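Local coordinates for rRNA adenine N-6-methyltransferase (Saccharopolyspora erythraea, PDB 6NVM), which dimethylates a single adenine of 23S rRNA with S-adenosyl-L-methionine as methyl donor, lowering ribosomal affinity for macrolide, lincosamide and streptogramin B antibiotics, at residues 179-190 / 278-286. Residues are numbered along the deposited sequence; the frame is centred on the assembly and turned at random. Where two conformers were deposited one is given.
Sequences GRWSRLTVMTWP and AYVRPEQWL. With SO4 (sulfate ion), chain B.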
ATOM      1  N   GLY A 179      15.199   0.675   5.711  1.00 57.32           N
ATOM      2  CA  GLY A 179      15.375   1.518   6.872  1.00 53.65           C
ATOM      3  C   GLY A 179      14.805   2.918   6.748  1.00 51.13           C
ATOM      4  O   GLY A 179      14.638   3.591   7.771  1.00 48.54           O
ATOM      5  N   ARG A 180      14.507   3.375   5.536  1.00 52.18           N
ATOM      6  CA  ARG A 180      13.940   4.698   5.315  1.00 54.56           C
ATOM      7  C   ARG A 180      12.431   4.580   5.129  1.00 48.12           C
ATOM      8  O   ARG A 180      11.952   3.687   4.423  1.00 45.75           O
ATOM      9  CB  ARG A 180      14.580   5.361   4.093  1.00 65.09           C
ATOM     10  CG  ARG A 180      14.404   6.865   4.030  1.00 75.39           C
ATOM     11  CD  ARG A 180      15.169   7.474   2.862  1.00 86.37           C
ATOM     12  NE  ARG A 180      14.733   8.843   2.587  1.00 94.74           N
ATOM     13  CZ  ARG A 180      15.248   9.935   3.147  1.00101.65           C
ATOM     14  NH1 ARG A 180      16.240   9.847   4.025  1.00105.58           N
ATOM     15  NH2 ARG A 180      14.768  11.129   2.823  1.00102.86           N
ATOM     16  N   TRP A 181      11.686   5.489   5.758  1.00 46.00           N
ATOM     17  CA  TRP A 181      10.239   5.361   5.887  1.00 45.67           C
ATOM     18  C   TRP A 181       9.524   6.533   5.232  1.00 46.88           C
ATOM     19  O   TRP A 181       9.868   7.696   5.470  1.00 46.08           O
ATOM     20  CB  TRP A 181       9.832   5.268   7.358  1.00 43.78           C
ATOM     21  CG  TRP A 181      10.297   4.008   7.984  1.00 40.39           C
ATOM     22  CD1 TRP A 181      11.462   3.810   8.665  1.00 40.73           C
ATOM     23  CD2 TRP A 181       9.618   2.752   7.968  1.00 38.03           C
ATOM     24  NE1 TRP A 181      11.547   2.504   9.081  1.00 42.36           N
ATOM     25  CE2 TRP A 181      10.428   1.833   8.664  1.00 39.35           C
ATOM     26  CE3 TRP A 181       8.405   2.315   7.434  1.00 37.31           C
ATOM     27  CZ2 TRP A 181      10.061   0.506   8.847  1.00 37.92           C
ATOM     28  CZ3 TRP A 181       8.041   0.991   7.615  1.00 38.53           C
ATOM     29  CH2 TRP A 181       8.870   0.103   8.315  1.00 39.29           C
ATOM     30  N   SER A 182       8.526   6.211   4.418  1.00 51.51           N
ATOM     31  CA  SER A 182       7.653   7.218   3.836  1.00 51.50           C
ATOM     32  C   SER A 182       6.787   7.858   4.914  1.00 46.12           C
ATOM     33  O   SER A 182       6.315   7.189   5.836  1.00 42.91           O
ATOM     34  CB  SER A 182       6.768   6.573   2.771  1.00 55.69           C
ATOM     35  OG  SER A 182       5.687   7.414   2.408  1.00 59.95           O
ATOM     36  N   ARG A 183       6.580   9.169   4.788  1.00 41.59           N
ATOM     37  CA  ARG A 183       5.686   9.877   5.694  1.00 39.41           C
ATOM     38  C   ARG A 183       4.279   9.291   5.660  1.00 35.55           C
ATOM     39  O   ARG A 183       3.631   9.144   6.702  1.00 29.87           O
ATOM     40  CB  ARG A 183       5.658  11.359   5.318  1.00 42.11           C
ATOM     41  CG  ARG A 183       4.624  12.214   6.053  1.00 49.99           C
ATOM     42  CD  ARG A 183       4.552  13.605   5.425  1.00 58.33           C
ATOM     43  NE  ARG A 183       3.251  14.251   5.597  1.00 64.71           N
ATOM     44  CZ  ARG A 183       2.173  13.982   4.862  1.00 69.61           C
ATOM     45  NH1 ARG A 183       2.218  13.055   3.912  1.00 71.17           N
ATOM     46  NH2 ARG A 183       1.033  14.626   5.090  1.00 70.61           N
ATOM     47  N   LEU A 184       3.775   8.975   4.467  1.00 36.48           N
ATOM     48  CA  LEU A 184       2.433   8.414   4.366  1.00 37.94           C
ATOM     49  C   LEU A 184       2.342   7.070   5.083  1.00 31.13           C
ATOM     50  O   LEU A 184       1.326   6.763   5.712  1.00 29.50           O
ATOM     51  CB  LEU A 184       2.035   8.273   2.896  1.00 37.62           C
ATOM     52  CG  LEU A 184       0.625   7.743   2.615  1.00 37.95           C
ATOM     53  CD1 LEU A 184      -0.441   8.679   3.171  1.00 37.22           C
ATOM     54  CD2 LEU A 184       0.422   7.547   1.121  1.00 39.09           C
ATOM     55  N   THR A 185       3.404   6.264   5.013  1.00 29.55           N
ATOM     56  CA  THR A 185       3.409   4.984   5.713  1.00 30.71           C
ATOM     57  C   THR A 185       3.290   5.185   7.220  1.00 30.37           C
ATOM     58  O   THR A 185       2.519   4.487   7.890  1.00 28.06           O
ATOM     59  CB  THR A 185       4.686   4.205   5.379  1.00 35.52           C
ATOM     60  OG1 THR A 185       4.762   3.995   3.963  1.00 35.23           O
ATOM     61  CG2 THR A 185       4.697   2.854   6.077  1.00 35.12           C
ATOM     62  N   VAL A 186       4.043   6.141   7.768  1.00 30.86           N
ATOM     63  CA  VAL A 186       3.980   6.413   9.203  1.00 29.93           C
ATOM     64  C   VAL A 186       2.603   6.946   9.585  1.00 29.95           C
ATOM     65  O   VAL A 186       2.022   6.535  10.599  1.00 29.78           O
ATOM     66  CB  VAL A 186       5.100   7.391   9.599  1.00 33.16           C
ATOM     67  CG1 VAL A 186       4.994   7.780  11.076  1.00 31.80           C
ATOM     68  CG2 VAL A 186       6.468   6.789   9.290  1.00 31.00           C
ATOM     69  N   MET A 187       2.062   7.865   8.778  0.61 27.70           N
ATOM     70  CA  MET A 187       0.766   8.471   9.076  0.61 30.70           C
ATOM     71  C   MET A 187      -0.348   7.432   9.105  0.61 29.89           C
ATOM     72  O   MET A 187      -1.262   7.517   9.935  0.61 29.83           O
ATOM     73  CB  MET A 187       0.444   9.548   8.039  0.61 35.57           C
ATOM     74  CG  MET A 187       1.340  10.775   8.106  0.61 41.91           C
ATOM     75  SD  MET A 187       0.770  11.994   9.310  0.61 47.57           S
ATOM     76  CE  MET A 187      -0.697  12.625   8.506  0.61 50.93           C
ATOM     77  N   THR A 188      -0.312   6.462   8.192  1.00 30.03           N
ATOM     78  CA  THR A 188      -1.383   5.481   8.056  1.00 29.50           C
ATOM     79  C   THR A 188      -1.115   4.186   8.813  1.00 28.46           C
ATOM     80  O   THR A 188      -1.994   3.319   8.854  1.00 27.64           O
ATOM     81  CB  THR A 188      -1.621   5.150   6.573  1.00 28.42           C
ATOM     82  OG1 THR A 188      -0.438   4.579   6.007  1.00 31.76           O
ATOM     83  CG2 THR A 188      -2.004   6.400   5.797  1.00 28.70           C
ATOM     84  N   TRP A 189       0.062   4.041   9.417  1.00 29.90           N
ATOM     85  CA  TRP A 189       0.399   2.819  10.141  1.00 30.42           C
ATOM     86  C   TRP A 189      -0.636   2.420  11.183  1.00 29.56           C
ATOM     87  O   TRP A 189      -0.843   1.209  11.374  1.00 27.73           O
ATOM     88  CB  TRP A 189       1.774   2.995  10.801  1.00 30.29           C
ATOM     89  CG  TRP A 189       2.381   1.722  11.279  1.00 32.85           C
ATOM     90  CD1 TRP A 189       2.402   1.247  12.560  1.00 35.53           C
ATOM     91  CD2 TRP A 189       3.060   0.749  10.480  1.00 35.12           C
ATOM     92  NE1 TRP A 189       3.055   0.037  12.605  1.00 38.50           N
ATOM     93  CE2 TRP A 189       3.469  -0.289  11.341  1.00 38.77           C
ATOM     94  CE3 TRP A 189       3.366   0.658   9.121  1.00 37.49           C
ATOM     95  CZ2 TRP A 189       4.173  -1.402  10.885  1.00 42.38           C
ATOM     96  CZ3 TRP A 189       4.062  -0.452   8.670  1.00 40.50           C
ATOM     97  CH2 TRP A 189       4.459  -1.464   9.549  1.00 42.19           C
ATOM     98  N   PRO A 190      -1.289   3.340  11.899  1.00 27.97           N
ATOM     99  CA  PRO A 190      -2.336   2.910  12.836  1.00 27.53           C
ATOM    100  C   PRO A 190      -3.518   2.249  12.155  1.00 25.46           C
ATOM    101  O   PRO A 190      -4.260   1.524  12.825  1.00 27.05           O
ATOM    102  CB  PRO A 190      -2.743   4.212  13.534  1.00 30.74           C
ATOM    103  CG  PRO A 190      -1.562   5.099  13.394  1.00 31.07           C
ATOM    104  CD  PRO A 190      -0.991   4.773  12.046  1.00 27.80           C
ATOM    105  N   ALA A 278      13.234  10.315   8.890  1.00 43.21           N
ATOM    106  CA  ALA A 278      12.862   9.257   7.960  1.00 45.14           C
ATOM    107  C   ALA A 278      13.334   7.875   8.395  1.00 40.47           C
ATOM    108  O   ALA A 278      12.877   6.881   7.819  1.00 41.12           O
ATOM    109  CB  ALA A 278      13.417   9.572   6.568  1.00 49.02           C
ATOM    110  N   TYR A 279      14.224   7.774   9.383  1.00 37.58           N
ATOM    111  CA  TYR A 279      14.713   6.478   9.840  1.00 39.71           C
ATOM    112  C   TYR A 279      14.104   6.043  11.169  1.00 34.64           C
ATOM    113  O   TYR A 279      14.434   4.959  11.659  1.00 36.49           O
ATOM    114  CB  TYR A 279      16.242   6.493   9.938  1.00 48.63           C
ATOM    115  CG  TYR A 279      16.909   6.307   8.594  1.00 57.22           C
ATOM    116  CD1 TYR A 279      17.120   7.386   7.746  1.00 62.21           C
ATOM    117  CD2 TYR A 279      17.306   5.047   8.162  1.00 62.18           C
ATOM    118  CE1 TYR A 279      17.716   7.219   6.509  1.00 67.66           C
ATOM    119  CE2 TYR A 279      17.904   4.868   6.926  1.00 67.23           C
ATOM    120  CZ  TYR A 279      18.105   5.957   6.103  1.00 71.18           C
ATOM    121  OH  TYR A 279      18.700   5.782   4.872  1.00 76.37           O
ATOM    122  N   VAL A 280      13.211   6.843  11.748  1.00 34.24           N
ATOM    123  CA  VAL A 280      12.426   6.386  12.890  1.00 34.66           C
ATOM    124  C   VAL A 280      11.422   5.342  12.415  1.00 32.45           C
ATOM    125  O   VAL A 280      10.736   5.537  11.405  1.00 32.11           O
ATOM    126  CB  VAL A 280      11.718   7.572  13.562  1.00 33.68           C
ATOM    127  CG1 VAL A 280      10.928   7.108  14.788  1.00 32.32           C
ATOM    128  CG2 VAL A 280      12.725   8.650  13.937  1.00 36.22           C
ATOM    129  N   ARG A 281      11.325   4.233  13.146  1.00 32.40           N
ATOM    130  CA  ARG A 281      10.446   3.148  12.745  1.00 32.11           C
ATOM    131  C   ARG A 281       9.013   3.392  13.213  1.00 32.90           C
ATOM    132  O   ARG A 281       8.774   4.118  14.180  1.00 32.11           O
ATOM    133  CB  ARG A 281      10.954   1.822  13.309  1.00 33.53           C
ATOM    134  CG  ARG A 281      12.301   1.384  12.743  1.00 41.06           C
ATOM    135  CD  ARG A 281      12.684  -0.016  13.204  1.00 45.54           C
ATOM    136  NE  ARG A 281      13.168  -0.035  14.586  1.00 52.76           N
ATOM    137  CZ  ARG A 281      14.446   0.090  14.941  1.00 55.86           C
ATOM    138  NH1 ARG A 281      15.390   0.243  14.020  1.00 59.58           N
ATOM    139  NH2 ARG A 281      14.787   0.061  16.224  1.00 54.64           N
ATOM    140  N   PRO A 282       8.034   2.787  12.533  1.00 33.50           N
ATOM    141  CA  PRO A 282       6.637   2.957  12.970  1.00 30.68           C
ATOM    142  C   PRO A 282       6.399   2.560  14.416  1.00 28.89           C
ATOM    143  O   PRO A 282       5.640   3.234  15.122  1.00 32.41           O
ATOM    144  CB  PRO A 282       5.865   2.060  11.993  1.00 30.04           C
ATOM    145  CG  PRO A 282       6.700   2.053  10.770  1.00 32.33           C
ATOM    146  CD  PRO A 282       8.123   2.078  11.245  1.00 32.32           C
ATOM    147  N   GLU A 283       7.019   1.477  14.885  1.00 31.85           N
ATOM    148  CA  GLU A 283       6.816   1.088  16.274  1.00 35.75           C
ATOM    149  C   GLU A 283       7.378   2.140  17.224  1.00 33.02           C
ATOM    150  O   GLU A 283       6.862   2.314  18.330  1.00 31.81           O
ATOM    151  CB  GLU A 283       7.442  -0.282  16.545  1.00 38.96           C
ATOM    152  CG  GLU A 283       8.916  -0.395  16.190  1.00 44.89           C
ATOM    153  CD  GLU A 283       9.146  -0.880  14.767  1.00 49.91           C
ATOM    154  OE1 GLU A 283       8.220  -0.767  13.925  1.00 45.07           O
ATOM    155  OE2 GLU A 283      10.262  -1.380  14.496  1.00 55.33           O
ATOM    156  N   GLN A 284       8.420   2.856  16.801  1.00 31.75           N
ATOM    157  CA  GLN A 284       8.961   3.942  17.614  1.00 27.38           C
ATOM    158  C   GLN A 284       8.033   5.153  17.610  1.00 27.33           C
ATOM    159  O   GLN A 284       7.842   5.795  18.647  1.00 28.75           O
ATOM    160  CB  GLN A 284      10.356   4.311  17.116  1.00 29.91           C
ATOM    161  CG  GLN A 284      11.365   3.200  17.369  1.00 32.40           C
ATOM    162  CD  GLN A 284      12.721   3.477  16.768  1.00 35.93           C
ATOM    163  OE1 GLN A 284      12.841   3.725  15.573  1.00 36.94           O
ATOM    164  NE2 GLN A 284      13.756   3.436  17.600  1.00 40.70           N
ATOM    165  N   TRP A 285       7.436   5.475  16.459  1.00 26.62           N
ATOM    166  CA  TRP A 285       6.478   6.574  16.407  1.00 26.96           C
ATOM    167  C   TRP A 285       5.301   6.327  17.346  1.00 28.80           C
ATOM    168  O   TRP A 285       4.830   7.252  18.019  1.00 31.62           O
ATOM    169  CB  TRP A 285       5.975   6.767  14.978  1.00 29.74           C
ATOM    170  CG  TRP A 285       6.955   7.409  14.039  1.00 27.79           C
ATOM    171  CD1 TRP A 285       7.562   6.825  12.967  1.00 29.16           C
ATOM    172  CD2 TRP A 285       7.419   8.765  14.073  1.00 29.22           C
ATOM    173  NE1 TRP A 285       8.378   7.729  12.334  1.00 33.69           N
ATOM    174  CE2 TRP A 285       8.311   8.927  12.994  1.00 34.99           C
ATOM    175  CE3 TRP A 285       7.174   9.853  14.914  1.00 32.85           C
ATOM    176  CZ2 TRP A 285       8.961  10.132  12.737  1.00 38.06           C
ATOM    177  CZ3 TRP A 285       7.820  11.053  14.653  1.00 38.77           C
ATOM    178  CH2 TRP A 285       8.703  11.180  13.574  1.00 40.23           C
ATOM    179  N   LEU A 286       4.805   5.089  17.393  1.00 31.15           N
ATOM    180  CA  LEU A 286       3.695   4.765  18.288  1.00 33.32           C
ATOM    181  C   LEU A 286       4.094   4.943  19.750  1.00 30.46           C
ATOM    182  O   LEU A 286       3.338   5.507  20.550  1.00 30.02           O
ATOM    183  CB  LEU A 286       3.226   3.333  18.047  1.00 33.90           C
ATOM    184  CG  LEU A 286       2.570   3.027  16.706  1.00 37.66           C
ATOM    185  CD1 LEU A 286       2.344   1.516  16.575  1.00 36.52           C
ATOM    186  CD2 LEU A 286       1.270   3.786  16.596  1.00 37.44           C
TER
HETATM  187  S   SO4 B 301       4.515  11.107   1.400  0.82 84.95           S
HETATM  188  O1  SO4 B 301       5.500  12.095   0.966  0.82 86.18           O
HETATM  189  O2  SO4 B 301       3.544  11.746   2.284  0.82 84.49           O
HETATM  190  O3  SO4 B 301       5.195  10.028   2.113  0.82 83.10           O
HETATM  191  O4  SO4 B 301       3.819  10.560   0.236  0.82 85.48           O
HETATM  192  O   HOH W   1      14.389   2.401  10.259  1.00 41.31           O
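The backbones of W181 and A278 meet directly, W181 N donating to A278 O at 2.8 Å, and from there the two segments diverge, with V186 still close to P282 but P190 farther from L286. P282 is wedged between two indoles. Its CD sits over the six-membered ring of W181, 3.4 Å from the centroid and 9° off the normal, while its CB rests on the five-membered ring of W189, 3.3 Å from that centroid. With CG beside its backbone N (chi1 -67°), W181 turns its indole face to P282 CD; W189, with CG anti to N (chi1 -166°), lays its ring against P282 CB. Deeper in, V186 CG1 presses on the W285 pyrrole ring, 3.5 Å from its centroid, and V280 CG1 covers the opposite face. L286 CD1 approaches the edge of W189. At the other end, a water accepts from W181 NE1 at 3.1 Å and donates to the carbonyl oxygens of G179 and Y279, tying the indole to both backbones. W285 also packs on C241 of helix 228-243, and R221 makes a cation-pi contact with W189. CH-pi contacts thus dominate the join between the Rossmann-like methyltransferase domain and the helical C-terminal region; the direct backbone bond anchors the W181 main chain, and the bridging water probably helps to orient its indole against P282.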